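Local coordinates for cGAS/DncV-like nucleotidyltransferase in E. coli homolog (Rhodothermus marinus SG0.5JP17-172, PDB 6E0L), which synthesises the cyclic dinucleotide second messenger 3',3'-cUAMP from UTP and ATP as the signalling enzyme of a CBASS antiphage defence system, at the APC/2KH site. Residues are numbered along the deposited sequence; one frame, centred on the assembly and turned at random.

The APC/2KH site. Residues 46-48, 62, 115-118, 120, 129, 131, 155, 164, 166, 194, 212-214, 216, 265. With APC (diphosphomethylphosphonic acid adenosyl ester), chain B; 2KH (5'-O-[(S)-hydroxy{[(S)-hydroxy(phosphonooxy)phosphoryl]amino}phosphoryl]uridine), chain C; MG (magnesium ion), chain D.
Tyr213 holds CG anti to its backbone N (chi1 173°) in this nucleotidyltransferase active site, occupied by non-hydrolysable analogues of ATP (APC) and UTP (2KH, poorly ordered), laying its ring over the adenine, 3.7 Å between centroids of the phenol and the six-membered purine ring and 13° between planes. Gln46 takes the crowded position between N and carbonyl carbon (chi1 68°), and its extended chain lets the terminal amide bridge the two nucleotides: OE1 accepts from the APC ribose O2' from above the carbonyl plane, while NE2 donates nearly in its amide plane to uracil O2 of 2KH at 2.9 Å. Further along the same Watson-Crick edge of uracil, Asn166 ND2 donates to O4, in its amide plane; OD1 faces N3 too closely for the modelled distance to be trusted. Phe155 turns edge-to-face to the uracil.

The magnesium is near octahedral: Asp62 OD2 binds it at 2.1 Å, with one oxygen from each APC phosphate group and two waters. On the APC gamma-phosphate, Ser48 OG and Lys194 NZ donate to O1G and Ser212 OG to O2G, the latter at 2.7 Å. On the UTP side, Lys120 NZ bonds O2G of the 2KH gamma-phosphate at 2.8 Å and Asp129 OD1 nearly along its C-O axis; this pairing probably keeps the lysine charged. Whereas uracil is met along its polar edge, adenine is held largely by stacking, plus N6 donating to Glu265 backbone O at 3.2 Å, from above the carbonyl plane.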
loop_
_atom_site.group_PDB
_atom_site.type_symbol
_atom_site.label_atom_id
_atom_site.label_comp_id
_atom_site.label_asym_id
_atom_site.label_seq_id
_atom_site.Cartn_x
_atom_site.Cartn_y
_atom_site.Cartn_z
ATOM N N GLN A 46 -3.428 6.650 0.199
ATOM C CA GLN A 46 -3.008 5.350 -0.286
ATOM C C GLN A 46 -3.394 4.365 0.808
ATOM O O GLN A 46 -4.029 4.765 1.785
ATOM C CB GLN A 46 -1.502 5.355 -0.551
ATOM C CG GLN A 46 -0.656 5.480 0.708
ATOM C CD GLN A 46 0.808 5.240 0.420
ATOM O OE1 GLN A 46 1.149 4.524 -0.514
ATOM N NE2 GLN A 46 1.671 5.713 1.301
ATOM N N GLY A 47 -2.974 3.112 0.718
ATOM C CA GLY A 47 -3.222 2.176 1.804
ATOM C C GLY A 47 -4.655 1.669 1.807
ATOM O O GLY A 47 -5.434 1.879 0.866
ATOM N N SER A 48 -5.025 1.049 2.935
ATOM C CA SER A 48 -6.270 0.280 3.008
ATOM C C SER A 48 -7.490 1.164 2.798
ATOM O O SER A 48 -8.488 0.723 2.212
ATOM C CB SER A 48 -6.323 -0.526 4.310
ATOM O OG SER A 48 -6.395 0.310 5.433
ATOM N N ASP A 62 -3.108 6.463 5.641
ATOM C CA ASP A 62 -1.912 6.586 4.814
ATOM C C ASP A 62 -2.090 7.708 3.783
ATOM O O ASP A 62 -2.885 7.572 2.843
ATOM C CB ASP A 62 -1.695 5.233 4.166
ATOM C CG ASP A 62 -1.544 4.129 5.216
ATOM O OD1 ASP A 62 -0.720 4.268 6.145
ATOM O OD2 ASP A 62 -2.295 3.129 5.134
ATOM N N GLY A 115 8.995 10.719 11.283
ATOM C CA GLY A 115 9.248 9.301 11.373
ATOM C C GLY A 115 10.355 8.899 10.406
ATOM O O GLY A 115 10.920 9.719 9.686
ATOM N N ARG A 116 10.638 7.595 10.390
ATOM C CA ARG A 116 11.693 7.046 9.535
ATOM C C ARG A 116 11.437 7.326 8.060
ATOM O O ARG A 116 12.347 7.741 7.330
ATOM C CB ARG A 116 11.841 5.546 9.777
ATOM C CG ARG A 116 12.244 5.191 11.205
ATOM C CD ARG A 116 13.654 5.668 11.551
ATOM N NE ARG A 116 14.041 5.257 12.901
ATOM C CZ ARG A 116 15.185 5.599 13.492
ATOM N NH1 ARG A 116 16.076 6.364 12.863
ATOM N NH2 ARG A 116 15.442 5.172 14.721
ATOM N N LYS A 117 10.206 7.117 7.608
ATOM C CA LYS A 117 9.857 7.250 6.205
ATOM C C LYS A 117 8.730 8.241 5.969
ATOM O O LYS A 117 8.373 8.501 4.815
ATOM C CB LYS A 117 9.363 5.895 5.678
ATOM C CG LYS A 117 10.366 4.773 5.629
ATOM C CD LYS A 117 9.685 3.488 5.178
ATOM C CE LYS A 117 10.696 2.437 4.775
ATOM N NZ LYS A 117 10.118 1.084 4.939
ATOM N N THR A 118 8.133 8.763 7.026
ATOM C CA THR A 118 6.931 9.570 6.927
ATOM C C THR A 118 6.981 10.689 7.947
ATOM O O THR A 118 7.800 10.691 8.863
ATOM C CB THR A 118 5.662 8.730 7.155
ATOM O OG1 THR A 118 5.722 8.135 8.452
ATOM C CG2 THR A 118 5.535 7.614 6.129
ATOM N N LYS A 120 4.536 11.894 10.795
ATOM C CA LYS A 120 3.397 11.382 11.534
ATOM C C LYS A 120 2.613 12.539 12.128
ATOM O O LYS A 120 3.180 13.386 12.828
ATOM C CB LYS A 120 3.890 10.433 12.621
ATOM C CG LYS A 120 4.459 9.134 12.039
ATOM C CD LYS A 120 4.649 8.064 13.118
ATOM C CE LYS A 120 4.419 6.651 12.589
ATOM N NZ LYS A 120 5.227 6.363 11.390
ATOM N N ASP A 129 -0.240 8.911 8.527
ATOM C CA ASP A 129 1.136 8.615 8.144
ATOM C C ASP A 129 1.350 9.284 6.795
ATOM O O ASP A 129 0.797 8.842 5.782
ATOM C CB ASP A 129 1.370 7.107 8.028
ATOM C CG ASP A 129 1.659 6.436 9.365
ATOM O OD1 ASP A 129 2.804 6.535 9.847
ATOM O OD2 ASP A 129 0.745 5.793 9.924
ATOM N N VAL A 131 3.421 10.418 3.702
ATOM C CA VAL A 131 4.620 10.195 2.900
ATOM C C VAL A 131 4.883 11.423 2.047
ATOM O O VAL A 131 4.050 11.807 1.219
ATOM C CB VAL A 131 4.491 8.935 2.030
ATOM C CG1 VAL A 131 5.697 8.797 1.135
ATOM C CG2 VAL A 131 4.380 7.729 2.882
ATOM N N PHE A 155 11.039 8.981 -2.271
ATOM C CA PHE A 155 11.358 9.749 -1.086
ATOM C C PHE A 155 12.648 9.194 -0.519
ATOM O O PHE A 155 12.998 8.029 -0.732
ATOM C CB PHE A 155 10.247 9.709 -0.006
ATOM C CG PHE A 155 9.807 8.325 0.388
ATOM C CD1 PHE A 155 8.825 7.646 -0.317
ATOM C CD2 PHE A 155 10.356 7.719 1.503
ATOM C CE1 PHE A 155 8.425 6.372 0.072
ATOM C CE2 PHE A 155 9.961 6.437 1.898
ATOM C CZ PHE A 155 9.005 5.774 1.187
ATOM N N VAL A 164 13.498 5.391 -1.839
ATOM C CA VAL A 164 12.415 4.438 -2.065
ATOM C C VAL A 164 11.576 4.929 -3.237
ATOM O O VAL A 164 11.258 6.114 -3.327
ATOM C CB VAL A 164 11.542 4.282 -0.795
ATOM C CG1 VAL A 164 10.376 3.313 -1.018
ATOM C CG2 VAL A 164 12.390 3.814 0.404
ATOM N N ASN A 166 7.890 4.146 -5.038
ATOM C CA ASN A 166 6.595 3.503 -4.936
ATOM C C ASN A 166 5.734 3.947 -6.106
ATOM O O ASN A 166 5.984 4.973 -6.736
ATOM C CB ASN A 166 5.861 3.892 -3.639
ATOM C CG ASN A 166 6.514 3.337 -2.376
ATOM O OD1 ASN A 166 6.225 3.799 -1.274
ATOM N ND2 ASN A 166 7.375 2.348 -2.527
ATOM N N LYS A 194 -7.376 -10.712 5.541
ATOM C CA LYS A 194 -6.833 -9.828 6.568
ATOM C C LYS A 194 -7.436 -10.127 7.929
ATOM O O LYS A 194 -6.711 -10.225 8.925
ATOM C CB LYS A 194 -7.072 -8.371 6.174
ATOM C CG LYS A 194 -6.085 -7.916 5.140
ATOM C CD LYS A 194 -6.245 -6.478 4.642
ATOM C CE LYS A 194 -5.842 -5.450 5.669
ATOM N NZ LYS A 194 -6.390 -4.116 5.303
ATOM N N SER A 212 -0.103 -6.317 5.612
ATOM C CA SER A 212 -1.267 -6.027 4.784
ATOM C C SER A 212 -0.865 -5.799 3.341
ATOM O O SER A 212 -1.501 -6.319 2.423
ATOM C CB SER A 212 -2.010 -4.815 5.333
ATOM O OG SER A 212 -2.653 -5.100 6.574
ATOM N N TYR A 213 0.170 -4.989 3.119
ATOM C CA TYR A 213 0.565 -4.672 1.755
ATOM C C TYR A 213 0.990 -5.929 1.002
ATOM O O TYR A 213 0.599 -6.134 -0.154
ATOM C CB TYR A 213 1.687 -3.631 1.782
ATOM C CG TYR A 213 2.278 -3.375 0.421
ATOM C CD1 TYR A 213 1.603 -2.582 -0.506
ATOM C CD2 TYR A 213 3.511 -3.914 0.061
ATOM C CE1 TYR A 213 2.127 -2.344 -1.755
ATOM C CE2 TYR A 213 4.055 -3.664 -1.197
ATOM C CZ TYR A 213 3.348 -2.878 -2.100
ATOM O OH TYR A 213 3.843 -2.627 -3.357
ATOM N N PHE A 214 1.807 -6.773 1.635
ATOM C CA PHE A 214 2.238 -8.023 1.004
ATOM C C PHE A 214 1.049 -8.940 0.745
ATOM O O PHE A 214 1.026 -9.679 -0.244
ATOM C CB PHE A 214 3.282 -8.732 1.874
ATOM C CG PHE A 214 4.588 -8.002 1.953
ATOM C CD1 PHE A 214 5.000 -7.188 0.902
ATOM C CD2 PHE A 214 5.385 -8.087 3.089
ATOM C CE1 PHE A 214 6.208 -6.483 0.969
ATOM C CE2 PHE A 214 6.588 -7.393 3.163
ATOM C CZ PHE A 214 6.996 -6.582 2.095
ATOM N N GLU A 216 -2.109 -8.031 0.053
ATOM C CA GLU A 216 -2.785 -7.546 -1.146
ATOM C C GLU A 216 -2.028 -7.967 -2.400
ATOM O O GLU A 216 -2.614 -8.497 -3.352
ATOM C CB GLU A 216 -2.916 -6.019 -1.097
ATOM C CG GLU A 216 -3.871 -5.501 -0.049
ATOM C CD GLU A 216 -4.236 -4.034 -0.226
ATOM O OE1 GLU A 216 -3.968 -3.451 -1.299
ATOM O OE2 GLU A 216 -4.810 -3.460 0.725
ATOM N N GLU A 265 11.848 -3.377 0.732
ATOM C CA GLU A 265 10.451 -3.322 0.294
ATOM C C GLU A 265 9.854 -4.673 -0.096
ATOM O O GLU A 265 8.641 -4.730 -0.328
ATOM C CB GLU A 265 10.137 -2.188 -0.692
ATOM C CG GLU A 265 10.269 -0.827 0.020
ATOM C CD GLU A 265 11.657 -0.396 0.423
ATOM O OE1 GLU A 265 12.622 -0.724 -0.286
ATOM O OE2 GLU A 265 11.773 0.208 1.515
HETATM P PG APC B . -3.683 -1.753 6.931
HETATM O O1G APC B . -5.174 -1.733 6.768
HETATM O O2G APC B . -3.235 -2.816 7.914
HETATM O O3G APC B . -3.177 -0.400 7.348
HETATM P PB APC B . -2.477 -1.112 4.347
HETATM O O1B APC B . -2.852 0.299 4.749
HETATM O O2B APC B . -3.160 -1.469 3.051
HETATM O O3B APC B . -3.068 -2.141 5.468
HETATM P PA APC B . 0.295 -0.146 5.249
HETATM O O1A APC B . -0.617 0.656 6.147
HETATM O O2A APC B . 1.409 -0.792 6.048
HETATM C C3A APC B . -0.654 -1.383 4.250
HETATM O "O5'" APC B . 0.989 0.886 4.166
HETATM C "C5'" APC B . 0.094 1.693 3.456
HETATM C "C4'" APC B . 0.630 1.949 2.027
HETATM O "O4'" APC B . 1.902 2.278 2.075
HETATM C "C3'" APC B . 0.569 0.664 1.165
HETATM O "O3'" APC B . -0.672 0.439 0.606
HETATM C "C2'" APC B . 1.620 1.035 0.088
HETATM O "O2'" APC B . 0.943 1.955 -0.898
HETATM C "C1'" APC B . 2.587 1.629 0.763
HETATM N N9 APC B . 3.474 0.630 1.280
HETATM C C8 APC B . 3.560 0.079 2.498
HETATM N N7 APC B . 4.533 -0.828 2.484
HETATM C C5 APC B . 5.069 -0.827 1.250
HETATM C C6 APC B . 6.094 -1.565 0.717
HETATM N N6 APC B . 6.950 -2.592 1.275
HETATM N N1 APC B . 6.446 -1.389 -0.543
HETATM C C2 APC B . 5.783 -0.481 -1.310
HETATM N N3 APC B . 4.763 0.252 -0.792
HETATM C C4 APC B . 4.411 0.070 0.498
HETATM P PA 2KH C . 7.079 0.995 7.992
HETATM O O1A 2KH C . 6.280 0.724 9.261
HETATM O O2A 2KH C . 7.131 -0.256 7.144
HETATM N N3A 2KH C . 8.668 1.482 8.357
HETATM O "O5'" 2KH C . 6.371 2.207 7.112
HETATM P PB 2KH C . 9.033 2.125 9.893
HETATM O O1B 2KH C . 10.405 1.639 10.319
HETATM O O2B 2KH C . 7.981 1.699 10.909
HETATM O O3B 2KH C . 9.065 3.779 9.761
HETATM P PG 2KH C . 8.046 4.864 10.496
HETATM O O1G 2KH C . 8.731 5.471 11.712
HETATM O O2G 2KH C . 6.792 4.128 10.930
HETATM O O3G 2KH C . 7.709 5.955 9.489
HETATM C "C5'" 2KH C . 5.814 3.316 7.777
HETATM C "C4'" 2KH C . 4.867 4.041 6.816
HETATM O "O4'" 2KH C . 5.552 4.421 5.757
HETATM C "C1'" 2KH C . 4.595 4.269 4.477
HETATM C "C2'" 2KH C . 3.464 3.624 4.889
HETATM O "O2'" 2KH C . 2.315 4.575 5.003
HETATM C "C3'" 2KH C . 3.798 3.035 6.254
HETATM O "O3'" 2KH C . 2.718 2.996 7.065
HETATM N N1 2KH C . 5.341 3.597 3.463
HETATM C C6 2KH C . 6.304 2.574 3.843
HETATM C C2 2KH C . 5.187 3.936 2.017
HETATM O O2 2KH C . 4.415 4.767 1.667
HETATM N N3 2KH C . 5.994 3.222 0.980
HETATM C C4 2KH C . 6.958 2.195 1.361
HETATM O O4 2KH C . 7.604 1.630 0.540
HETATM C C5 2KH C . 7.116 1.858 2.806
HETATM MG MG MG D . -2.567 1.397 6.259
HETATM O O HOH W 1 -4.637 2.256 6.289
HETATM O O HOH W 2 -2.255 2.362 8.097
HETATM O O HOH W 3 1.698 -3.621 5.150
HETATM O O HOH W 4 1.463 6.771 3.847
HETATM O O HOH W 5 -1.965 2.318 -1.589
#